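Local coordinates for protein serpin B3 (Homo sapiens, PDB 4ZK3) that probably inhibits proteases as a member of the serpin family, and in the form called Pso p27, linked to psoriasis, makes up large aggregates, at residues Phe371-Asn376 and Ile381-Arg386; Thr96-Leu101 and Pro235-Asp240; Ile34-Gly39 and His83-Leu88. One frame throughout, in Å; residues are numbered along the deposited sequence.

Contact 1: residues Phe371-Asn376 and Ile381-Arg386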
loop_
_atom_site.group_PDB
_atom_site.type_symbol
_atom_site.label_atom_id
_atom_site.label_comp_id
_atom_site.label_asym_id
_atom_site.label_seq_id
_atom_site.Cartn_x
_atom_site.Cartn_y
_atom_site.Cartn_z
ATOM N N PHE A 371 6.784 -9.432 3.360
ATOM C CA PHE A 371 5.466 -9.995 3.419
ATOM C C PHE A 371 4.562 -9.077 2.630
ATOM O O PHE A 371 4.855 -7.855 2.449
ATOM C CB PHE A 371 5.021 -10.205 4.883
ATOM C CG PHE A 371 4.878 -8.907 5.663
ATOM C CD1 PHE A 371 5.994 -8.289 6.235
ATOM C CD2 PHE A 371 3.638 -8.303 5.835
ATOM C CE1 PHE A 371 5.906 -7.079 6.925
ATOM C CE2 PHE A 371 3.539 -7.062 6.516
ATOM C CZ PHE A 371 4.691 -6.450 7.045
ATOM N N PHE A 372 3.450 -9.625 2.178
ATOM C CA PHE A 372 2.433 -8.810 1.521
ATOM C C PHE A 372 1.083 -9.454 1.596
ATOM O O PHE A 372 0.978 -10.664 1.851
ATOM C CB PHE A 372 2.827 -8.452 0.086
ATOM C CG PHE A 372 2.941 -9.611 -0.848
ATOM C CD1 PHE A 372 1.837 -10.059 -1.554
ATOM C CD2 PHE A 372 4.183 -10.212 -1.082
ATOM C CE1 PHE A 372 1.978 -11.101 -2.459
ATOM C CE2 PHE A 372 4.331 -11.269 -1.968
ATOM C CZ PHE A 372 3.226 -11.705 -2.692
ATOM N N ILE A 373 0.060 -8.606 1.427
ATOM C CA ILE A 373 -1.314 -9.029 1.444
ATOM C C ILE A 373 -1.851 -8.866 0.028
ATOM O O ILE A 373 -1.848 -7.773 -0.534
ATOM C CB ILE A 373 -2.154 -8.267 2.474
ATOM C CG1 ILE A 373 -1.666 -8.577 3.907
ATOM C CG2 ILE A 373 -3.641 -8.618 2.333
ATOM C CD1 ILE A 373 -2.169 -7.597 4.941
ATOM N N ARG A 374 -2.361 -9.959 -0.508
ATOM C CA ARG A 374 -2.817 -10.079 -1.866
ATOM C C ARG A 374 -4.297 -10.426 -1.935
ATOM O O ARG A 374 -4.761 -11.320 -1.222
ATOM C CB ARG A 374 -2.033 -11.202 -2.533
ATOM C CG ARG A 374 -2.327 -11.395 -4.028
ATOM C CD ARG A 374 -1.437 -12.532 -4.594
ATOM N NE ARG A 374 -1.843 -13.848 -4.058
ATOM C CZ ARG A 374 -1.077 -14.956 -4.051
ATOM N NH1 ARG A 374 0.157 -14.970 -4.568
ATOM N NH2 ARG A 374 -1.574 -16.085 -3.540
ATOM N N GLN A 375 -5.003 -9.780 -2.864
ATOM C CA GLN A 375 -6.387 -10.177 -3.240
ATOM C C GLN A 375 -6.261 -11.256 -4.332
ATOM O O GLN A 375 -5.675 -11.037 -5.404
ATOM C CB GLN A 375 -7.242 -8.985 -3.570
ATOM C CG GLN A 375 -8.142 -9.090 -4.778
ATOM C CD GLN A 375 -9.562 -9.278 -4.455
ATOM O OE1 GLN A 375 -10.142 -8.526 -3.683
ATOM N NE2 GLN A 375 -10.161 -10.251 -5.083
ATOM N N ASN A 376 -6.710 -12.466 -4.024
ATOM C CA ASN A 376 -6.296 -13.601 -4.895
ATOM C C ASN A 376 -6.924 -13.638 -6.331
ATOM O O ASN A 376 -6.237 -13.893 -7.297
ATOM C CB ASN A 376 -6.535 -14.928 -4.163
ATOM C CG ASN A 376 -5.628 -15.109 -2.949
ATOM O OD1 ASN A 376 -4.461 -14.742 -2.946
ATOM N ND2 ASN A 376 -6.146 -15.724 -1.964
ATOM N N ILE A 381 -1.656 -6.750 -5.190
ATOM C CA ILE A 381 -0.958 -6.613 -3.910
ATOM C C ILE A 381 -1.425 -5.320 -3.294
ATOM O O ILE A 381 -1.150 -4.220 -3.814
ATOM C CB ILE A 381 0.547 -6.725 -4.093
ATOM C CG1 ILE A 381 0.868 -8.110 -4.745
ATOM C CG2 ILE A 381 1.231 -6.614 -2.722
ATOM C CD1 ILE A 381 2.368 -8.308 -4.974
ATOM N N LEU A 382 -2.204 -5.459 -2.230
ATOM C CA LEU A 382 -2.816 -4.311 -1.550
ATOM C C LEU A 382 -1.849 -3.618 -0.574
ATOM O O LEU A 382 -1.954 -2.386 -0.376
ATOM C CB LEU A 382 -4.053 -4.775 -0.784
ATOM C CG LEU A 382 -5.145 -5.454 -1.647
ATOM C CD1 LEU A 382 -6.250 -6.023 -0.802
ATOM C CD2 LEU A 382 -5.695 -4.640 -2.763
ATOM N N PHE A 383 -0.987 -4.425 0.055
ATOM C CA PHE A 383 -0.075 -3.944 1.078
ATOM C C PHE A 383 1.195 -4.759 0.956
ATOM O O PHE A 383 1.144 -5.979 0.644
ATOM C CB PHE A 383 -0.588 -4.163 2.531
ATOM C CG PHE A 383 -1.940 -3.507 2.858
ATOM C CD1 PHE A 383 -2.029 -2.200 3.339
ATOM C CD2 PHE A 383 -3.121 -4.265 2.708
ATOM C CE1 PHE A 383 -3.282 -1.662 3.682
ATOM C CE2 PHE A 383 -4.371 -3.717 2.981
ATOM C CZ PHE A 383 -4.453 -2.412 3.480
ATOM N N TYR A 384 2.330 -4.091 1.225
ATOM C CA TYR A 384 3.653 -4.715 1.067
ATOM C C TYR A 384 4.587 -4.178 2.128
ATOM O O TYR A 384 4.527 -3.009 2.472
ATOM C CB TYR A 384 4.246 -4.427 -0.340
ATOM C CG TYR A 384 5.496 -5.185 -0.672
ATOM C CD1 TYR A 384 6.739 -4.701 -0.339
ATOM C CD2 TYR A 384 5.427 -6.439 -1.301
ATOM C CE1 TYR A 384 7.877 -5.398 -0.668
ATOM C CE2 TYR A 384 6.568 -7.167 -1.600
ATOM C CZ TYR A 384 7.782 -6.660 -1.239
ATOM O OH TYR A 384 8.935 -7.342 -1.565
ATOM N N GLY A 385 5.467 -5.036 2.616
ATOM C CA GLY A 385 6.291 -4.669 3.737
ATOM C C GLY A 385 7.511 -5.487 3.987
ATOM O O GLY A 385 7.697 -6.576 3.425
ATOM N N ARG A 386 8.371 -4.922 4.825
ATOM C CA ARG A 386 9.544 -5.615 5.328
ATOM C C ARG A 386 9.571 -5.457 6.835
ATOM O O ARG A 386 9.423 -4.317 7.366
ATOM C CB ARG A 386 10.841 -5.018 4.793
ATOM C CG ARG A 386 12.066 -5.604 5.528
ATOM C CD ARG A 386 13.342 -5.029 5.035
ATOM N NE ARG A 386 13.562 -3.727 5.551
ATOM C CZ ARG A 386 14.349 -2.788 5.005
ATOM N NH1 ARG A 386 14.978 -2.953 3.852
ATOM N NH2 ARG A 386 14.495 -1.639 5.642
#
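Phe372 lays its ring against Ile381: Ile381 CD1 sits over one face, 4.0 Å from the Phe372 ring centroid, while Ile381 CG2 reaches Phe372 CD1 at 3.7 Å. The Tyr384 ring is nearly parallel to that of Phe372 but slid aside, so the two barely overlap; Tyr384 CD2 meets Phe372 CB instead, at 3.6 Å. Among the residues pointing to the other face, Phe371 has CG between its backbone N and carbonyl carbon (chi1 64°), which brings the ring over Gly385, whose CA lies 4.3 Å from the centroid; Ile373 and Phe383 run side by side. Strands 369-375 and 380-387 form the C-terminal hairpin of the serpin fold, strands 4 and 5 of sheet B; 371-375 and 381-386 run antiparallel at 174°. Backbone bonds pair Phe371 with Gly385 in both directions. At Ile373 the pairing splits: its N donates to Phe383 O at 2.9 Å, whereas its O accepts from Leu382 N, a classic beta bulge that shifts the register by one. Polar grip comes at the hairpin end, where Arg374 holds Asn376 OD1 side-on through NE (3.0 Å) and NH2, both in the guanidinium plane; Arg374 NH1 bonds to Thr270 O.

Contact 2: residues Thr96-Leu101 and Pro235-Asp240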
loop_
_atom_site.group_PDB
_atom_site.type_symbol
_atom_site.label_atom_id
_atom_site.label_comp_id
_atom_site.label_asym_id
_atom_site.label_seq_id
_atom_site.Cartn_x
_atom_site.Cartn_y
_atom_site.Cartn_z
ATOM N N THR A 96 -17.421 -10.081 4.430
ATOM C CA THR A 96 -18.087 -11.352 4.688
ATOM C C THR A 96 -18.108 -11.390 6.201
ATOM O O THR A 96 -17.709 -10.421 6.877
ATOM C CB THR A 96 -17.340 -12.559 4.077
ATOM O OG1 THR A 96 -16.085 -12.803 4.747
ATOM C CG2 THR A 96 -17.105 -12.412 2.575
ATOM N N ASP A 97 -18.525 -12.515 6.742
ATOM C CA ASP A 97 -18.375 -12.772 8.146
ATOM C C ASP A 97 -16.907 -12.937 8.568
ATOM O O ASP A 97 -16.559 -12.753 9.728
ATOM C CB ASP A 97 -19.177 -14.035 8.536
ATOM C CG ASP A 97 -18.708 -15.296 7.803
ATOM O OD1 ASP A 97 -18.665 -15.359 6.562
ATOM O OD2 ASP A 97 -18.378 -16.266 8.489
ATOM N N ALA A 98 -16.044 -13.323 7.667
ATOM C CA ALA A 98 -14.630 -13.548 8.045
ATOM C C ALA A 98 -13.669 -12.330 7.879
ATOM O O ALA A 98 -12.600 -12.280 8.466
ATOM C CB ALA A 98 -14.135 -14.699 7.197
ATOM N N TYR A 99 -14.028 -11.373 7.028
ATOM C CA TYR A 99 -13.147 -10.227 6.756
ATOM C C TYR A 99 -13.907 -9.028 6.249
ATOM O O TYR A 99 -15.045 -9.157 5.782
ATOM C CB TYR A 99 -12.024 -10.618 5.767
ATOM C CG TYR A 99 -12.466 -10.786 4.335
ATOM C CD1 TYR A 99 -12.863 -12.033 3.840
ATOM C CD2 TYR A 99 -12.452 -9.686 3.438
ATOM C CE1 TYR A 99 -13.253 -12.167 2.497
ATOM C CE2 TYR A 99 -12.851 -9.826 2.118
ATOM C CZ TYR A 99 -13.251 -11.056 1.650
ATOM O OH TYR A 99 -13.624 -11.159 0.323
ATOM N N GLU A 100 -13.261 -7.863 6.365
ATOM C CA GLU A 100 -13.681 -6.651 5.738
ATOM C C GLU A 100 -12.532 -6.080 4.900
ATOM O O GLU A 100 -11.387 -5.980 5.395
ATOM C CB GLU A 100 -14.000 -5.636 6.808
ATOM C CG GLU A 100 -14.592 -4.385 6.220
ATOM C CD GLU A 100 -14.968 -3.388 7.252
ATOM O OE1 GLU A 100 -14.474 -3.489 8.391
ATOM O OE2 GLU A 100 -15.751 -2.490 6.898
ATOM N N LEU A 101 -12.839 -5.721 3.653
ATOM C CA LEU A 101 -11.963 -4.982 2.778
ATOM C C LEU A 101 -12.723 -3.762 2.255
ATOM O O LEU A 101 -13.836 -3.897 1.746
ATOM C CB LEU A 101 -11.510 -5.879 1.621
ATOM C CG LEU A 101 -10.594 -5.117 0.686
ATOM C CD1 LEU A 101 -9.288 -4.576 1.338
ATOM C CD2 LEU A 101 -10.250 -5.978 -0.485
ATOM N N PRO A 235 -3.429 -18.307 3.984
ATOM C CA PRO A 235 -4.703 -17.721 3.549
ATOM C C PRO A 235 -5.516 -17.075 4.664
ATOM O O PRO A 235 -5.509 -17.541 5.806
ATOM C CB PRO A 235 -5.477 -18.917 3.011
ATOM C CG PRO A 235 -4.447 -19.963 2.697
ATOM C CD PRO A 235 -3.382 -19.772 3.746
ATOM N N TYR A 236 -6.288 -16.061 4.292
ATOM C CA TYR A 236 -7.367 -15.600 5.128
ATOM C C TYR A 236 -8.581 -16.469 4.920
ATOM O O TYR A 236 -8.769 -17.072 3.885
ATOM C CB TYR A 236 -7.636 -14.107 4.895
ATOM C CG TYR A 236 -6.435 -13.278 5.341
ATOM C CD1 TYR A 236 -6.229 -13.004 6.704
ATOM C CD2 TYR A 236 -5.536 -12.783 4.430
ATOM C CE1 TYR A 236 -5.126 -12.292 7.144
ATOM C CE2 TYR A 236 -4.412 -12.057 4.832
ATOM C CZ TYR A 236 -4.211 -11.820 6.199
ATOM O OH TYR A 236 -3.128 -11.131 6.633
ATOM N N LYS A 237 -9.419 -16.534 5.930
ATOM C CA LYS A 237 -10.639 -17.332 5.847
ATOM C C LYS A 237 -11.517 -16.862 4.707
ATOM O O LYS A 237 -11.816 -15.665 4.610
ATOM C CB LYS A 237 -11.393 -17.249 7.168
ATOM C CG LYS A 237 -12.568 -18.224 7.256
ATOM C CD LYS A 237 -13.314 -18.059 8.574
ATOM C CE LYS A 237 -14.658 -18.801 8.549
ATOM N NZ LYS A 237 -14.735 -19.566 9.807
ATOM N N GLY A 238 -11.972 -17.836 3.902
ATOM C CA GLY A 238 -12.743 -17.629 2.671
ATOM C C GLY A 238 -11.845 -17.708 1.458
ATOM O O GLY A 238 -12.336 -17.805 0.365
ATOM N N LYS A 239 -10.523 -17.637 1.664
ATOM C CA LYS A 239 -9.519 -17.611 0.616
ATOM C C LYS A 239 -9.692 -16.478 -0.417
ATOM O O LYS A 239 -9.170 -16.570 -1.513
ATOM C CB LYS A 239 -9.429 -18.959 -0.104
ATOM C CG LYS A 239 -9.130 -20.187 0.770
ATOM C CD LYS A 239 -8.941 -21.418 -0.142
ATOM C CE LYS A 239 -9.400 -22.727 0.465
ATOM N NZ LYS A 239 -8.387 -23.155 1.463
ATOM N N ASP A 240 -10.341 -15.384 -0.088
ATOM C CA ASP A 240 -10.349 -14.259 -1.058
ATOM C C ASP A 240 -8.996 -13.499 -1.082
ATOM O O ASP A 240 -8.600 -12.896 -2.129
ATOM C CB ASP A 240 -11.524 -13.327 -0.761
ATOM C CG ASP A 240 -12.880 -13.987 -1.128
ATOM O OD1 ASP A 240 -12.833 -15.008 -1.854
ATOM O OD2 ASP A 240 -13.917 -13.531 -0.628
HETATM O O HOH W 1 -14.686 -14.919 3.992
#
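Tyr99 reaches out from the start of strand 99-110 to the loop at Lys237 and Asp240. From CB the side chain turns so that CG falls between the backbone N and the carbonyl carbon (chi1 74°), sending the ring toward the 235-240 loop. Tyr99 CD1 passes 3.9 Å from Lys237 O; next along the same side, Tyr99 CE1 comes to 3.5 Å from Asp240 OD2. At the tip, Tyr99 OH donates to Asp240 OD2 over 2.6 Å. That oxygen lies in the ring plane at the edge and uses its anti lone pair, with the carboxylate turned 90° to the ring. Asp240 OD2 also takes a salt bridge from Lys94, and OD1 one from Lys377; the two lysines would be expected to favour the ionised carboxylate.

Two serpin sheets are tied together here: strand 99-110 belongs to sheet A, while the loop joins strands 229-235 and 241-248 of sheet B. Each partner is a tight turn. In Thr96-Tyr99, which connects strand 94-95 to strand 99-110, Thr96 OG1 accepts from Ala98 N at 3.0 Å, an ST turn; Tyr236-Lys239 is a type II turn with Gly238 at its third position.

Beside the tyrosine, Ala98 CB rests on the aliphatic part of Lys237, 3.7 Å from Lys237 CD, and 3.6 Å from Lys237 O. A water donates to Lys237 O at 3.0 Å and also bonds to Thr96 OG1, bridging the turns.

Contact 3: residues Ile34-Gly39 and His83-Leu88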
loop_
_atom_site.group_PDB
_atom_site.type_symbol
_atom_site.label_atom_id
_atom_site.label_comp_id
_atom_site.label_asym_id
_atom_site.label_seq_id
_atom_site.Cartn_x
_atom_site.Cartn_y
_atom_site.Cartn_z
ATOM N N ILE A 34 -1.685 4.321 -3.218
ATOM C CA ILE A 34 -0.912 5.364 -3.885
ATOM C C ILE A 34 -1.265 5.432 -5.365
ATOM O O ILE A 34 -1.469 6.516 -5.922
ATOM C CB ILE A 34 0.559 5.127 -3.699
ATOM C CG1 ILE A 34 0.863 5.103 -2.218
ATOM C CG2 ILE A 34 1.306 6.229 -4.379
ATOM C CD1 ILE A 34 2.232 4.612 -1.857
ATOM N N THR A 35 -1.372 4.285 -5.998
ATOM C CA THR A 35 -1.841 4.243 -7.385
ATOM C C THR A 35 -3.164 4.938 -7.543
ATOM O O THR A 35 -3.364 5.746 -8.449
ATOM C CB THR A 35 -1.927 2.814 -7.889
ATOM O OG1 THR A 35 -0.613 2.270 -7.926
ATOM C CG2 THR A 35 -2.490 2.814 -9.279
ATOM N N SER A 36 -4.090 4.639 -6.650
ATOM C CA SER A 36 -5.431 5.232 -6.723
ATOM C C SER A 36 -5.397 6.774 -6.598
ATOM O O SER A 36 -6.073 7.471 -7.348
ATOM C CB SER A 36 -6.324 4.556 -5.676
ATOM O OG SER A 36 -7.611 5.112 -5.636
ATOM N N ALA A 37 -4.651 7.312 -5.664
ATOM C CA ALA A 37 -4.560 8.718 -5.509
ATOM C C ALA A 37 -3.933 9.391 -6.717
ATOM O O ALA A 37 -4.397 10.436 -7.155
ATOM C CB ALA A 37 -3.749 9.062 -4.237
ATOM N N LEU A 38 -2.881 8.810 -7.248
ATOM C CA LEU A 38 -2.208 9.413 -8.413
ATOM C C LEU A 38 -3.040 9.259 -9.697
ATOM O O LEU A 38 -2.927 10.060 -10.591
ATOM C CB LEU A 38 -0.801 8.832 -8.548
ATOM C CG LEU A 38 0.099 9.182 -7.370
ATOM C CD1 LEU A 38 1.475 8.589 -7.566
ATOM C CD2 LEU A 38 0.132 10.692 -7.137
ATOM N N GLY A 39 -3.878 8.227 -9.749
ATOM C CA GLY A 39 -4.796 7.989 -10.832
ATOM C C GLY A 39 -5.792 9.124 -10.902
ATOM O O GLY A 39 -6.126 9.600 -11.981
ATOM N N HIS A 83 -10.858 2.708 -16.600
ATOM C CA HIS A 83 -11.959 1.743 -16.598
ATOM C C HIS A 83 -11.524 0.475 -15.892
ATOM O O HIS A 83 -12.273 -0.152 -15.159
ATOM C CB HIS A 83 -12.336 1.319 -18.041
ATOM C CG HIS A 83 -13.095 2.348 -18.827
ATOM N ND1 HIS A 83 -14.462 2.276 -19.015
ATOM C CD2 HIS A 83 -12.677 3.444 -19.514
ATOM C CE1 HIS A 83 -14.856 3.302 -19.756
ATOM N NE2 HIS A 83 -13.793 4.024 -20.071
ATOM N N GLN A 84 -10.314 0.045 -16.185
ATOM C CA GLN A 84 -9.796 -1.185 -15.589
ATOM C C GLN A 84 -9.591 -0.988 -14.081
ATOM O O GLN A 84 -9.933 -1.856 -13.260
ATOM C CB GLN A 84 -8.522 -1.641 -16.318
ATOM C CG GLN A 84 -8.799 -1.944 -17.791
ATOM C CD GLN A 84 -7.667 -2.648 -18.475
ATOM O OE1 GLN A 84 -7.251 -2.266 -19.565
ATOM N NE2 GLN A 84 -7.141 -3.673 -17.824
ATOM N N PHE A 85 -9.126 0.204 -13.719
ATOM C CA PHE A 85 -8.985 0.533 -12.322
ATOM C C PHE A 85 -10.351 0.628 -11.631
ATOM O O PHE A 85 -10.494 0.197 -10.492
ATOM C CB PHE A 85 -8.166 1.819 -12.138
ATOM C CG PHE A 85 -7.451 1.857 -10.836
ATOM C CD1 PHE A 85 -8.060 2.370 -9.741
ATOM C CD2 PHE A 85 -6.208 1.272 -10.699
ATOM C CE1 PHE A 85 -7.422 2.353 -8.520
ATOM C CE2 PHE A 85 -5.546 1.247 -9.481
ATOM C CZ PHE A 85 -6.148 1.790 -8.392
ATOM N N GLN A 86 -11.368 1.146 -12.323
ATOM C CA GLN A 86 -12.690 1.189 -11.756
ATOM C C GLN A 86 -13.208 -0.208 -11.413
ATOM O O GLN A 86 -13.840 -0.404 -10.350
ATOM C CB GLN A 86 -13.636 1.886 -12.710
ATOM C CG GLN A 86 -15.081 1.850 -12.322
ATOM C CD GLN A 86 -15.973 2.132 -13.531
ATOM O OE1 GLN A 86 -15.579 2.828 -14.505
ATOM N NE2 GLN A 86 -17.167 1.567 -13.500
ATOM N N LYS A 87 -12.940 -1.175 -12.289
ATOM C CA LYS A 87 -13.341 -2.572 -12.033
ATOM C C LYS A 87 -12.611 -3.103 -10.790
ATOM O O LYS A 87 -13.224 -3.722 -9.921
ATOM C CB LYS A 87 -12.998 -3.464 -13.224
ATOM C CG LYS A 87 -14.024 -3.442 -14.354
ATOM C CD LYS A 87 -13.911 -4.703 -15.225
ATOM C CE LYS A 87 -15.210 -5.064 -15.958
ATOM N NZ LYS A 87 -15.255 -4.642 -17.391
ATOM N N LEU A 88 -11.302 -2.847 -10.690
ATOM C CA LEU A 88 -10.577 -3.188 -9.478
ATOM C C LEU A 88 -11.187 -2.596 -8.218
ATOM O O LEU A 88 -11.406 -3.326 -7.245
ATOM C CB LEU A 88 -9.127 -2.720 -9.535
ATOM C CG LEU A 88 -8.076 -3.672 -10.094
ATOM C CD1 LEU A 88 -6.713 -3.032 -9.855
ATOM C CD2 LEU A 88 -8.164 -5.078 -9.491
#
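Two serpin helices meet here: helix 31-42 (helix B), which runs through the interior of the fold, and helix 81-91 (helix D), which lies outside it. The junction is small, burying 118 Å² in all, and is carried on one side by a single ring. Phe85 points toward helix 31-42 and, with CG roughly anti to the backbone N (chi1 -152°), sets the far end of its ring against two consecutive residues, Thr35 and Ser36. The Thr35 methyl CG2 comes to 3.4 Å from Phe85 CE2, a close fit, and is also near CZ. Ser36 CB meets the neighbouring part of the rim, 3.8 Å from Phe85 CE1, and Ser36 CA lies 3.9 Å from Phe85 CZ, so the phenyl touches the helix backbone as well as its side chains. Both Thr35 CG2 and Ser36 CB approach the ring obliquely, and the nearest pair of CA atoms, those of Ser36 and Phe85, is 8.1 Å apart.

The foot of helix 31-42 and the nearby strands of sheet A make up the shutter region of serpins, where the sheet opens to take in the reactive loop. Ser36 belongs to this neighbourhood: its first torsion (chi1 177°, OG anti to the backbone N) turns OG to Asn105 ND2, with a weak bond to Asn178 OD1, while CB and, more distantly, OG touch the ring. In Thr35, OG1 turns back along its own helix to Pro31 O, and the methyl is the branch presented to Phe85. Asn8 and Phe11 of helix 4-19, together with Phe59, touch Thr35 as well, while Tyr127 of helix 117-127 packs on Ser36.

Along the chain the contacts come in series: contact 3 closes first, then contact 2, then contact 1. Contacts 1 and 2 have centres about 15 Å apart and touch directly. Asn376 N lies 2.7 Å from Asp240 O, probably a hydrogen bond, and Leu382 packs on Leu101, so the end of the C-terminal hairpin is joined to the loop that reaches sheet A. Contact 3 stands apart, about 17 Å from contact 1 and 22 Å from contact 2 between centres, among the helices. Strand 340-351 touches both Phe383 of contact 1 and Ala37 of 34-39; it pairs between strands 174-185 and 325-336, consistent with an inserted reactive loop.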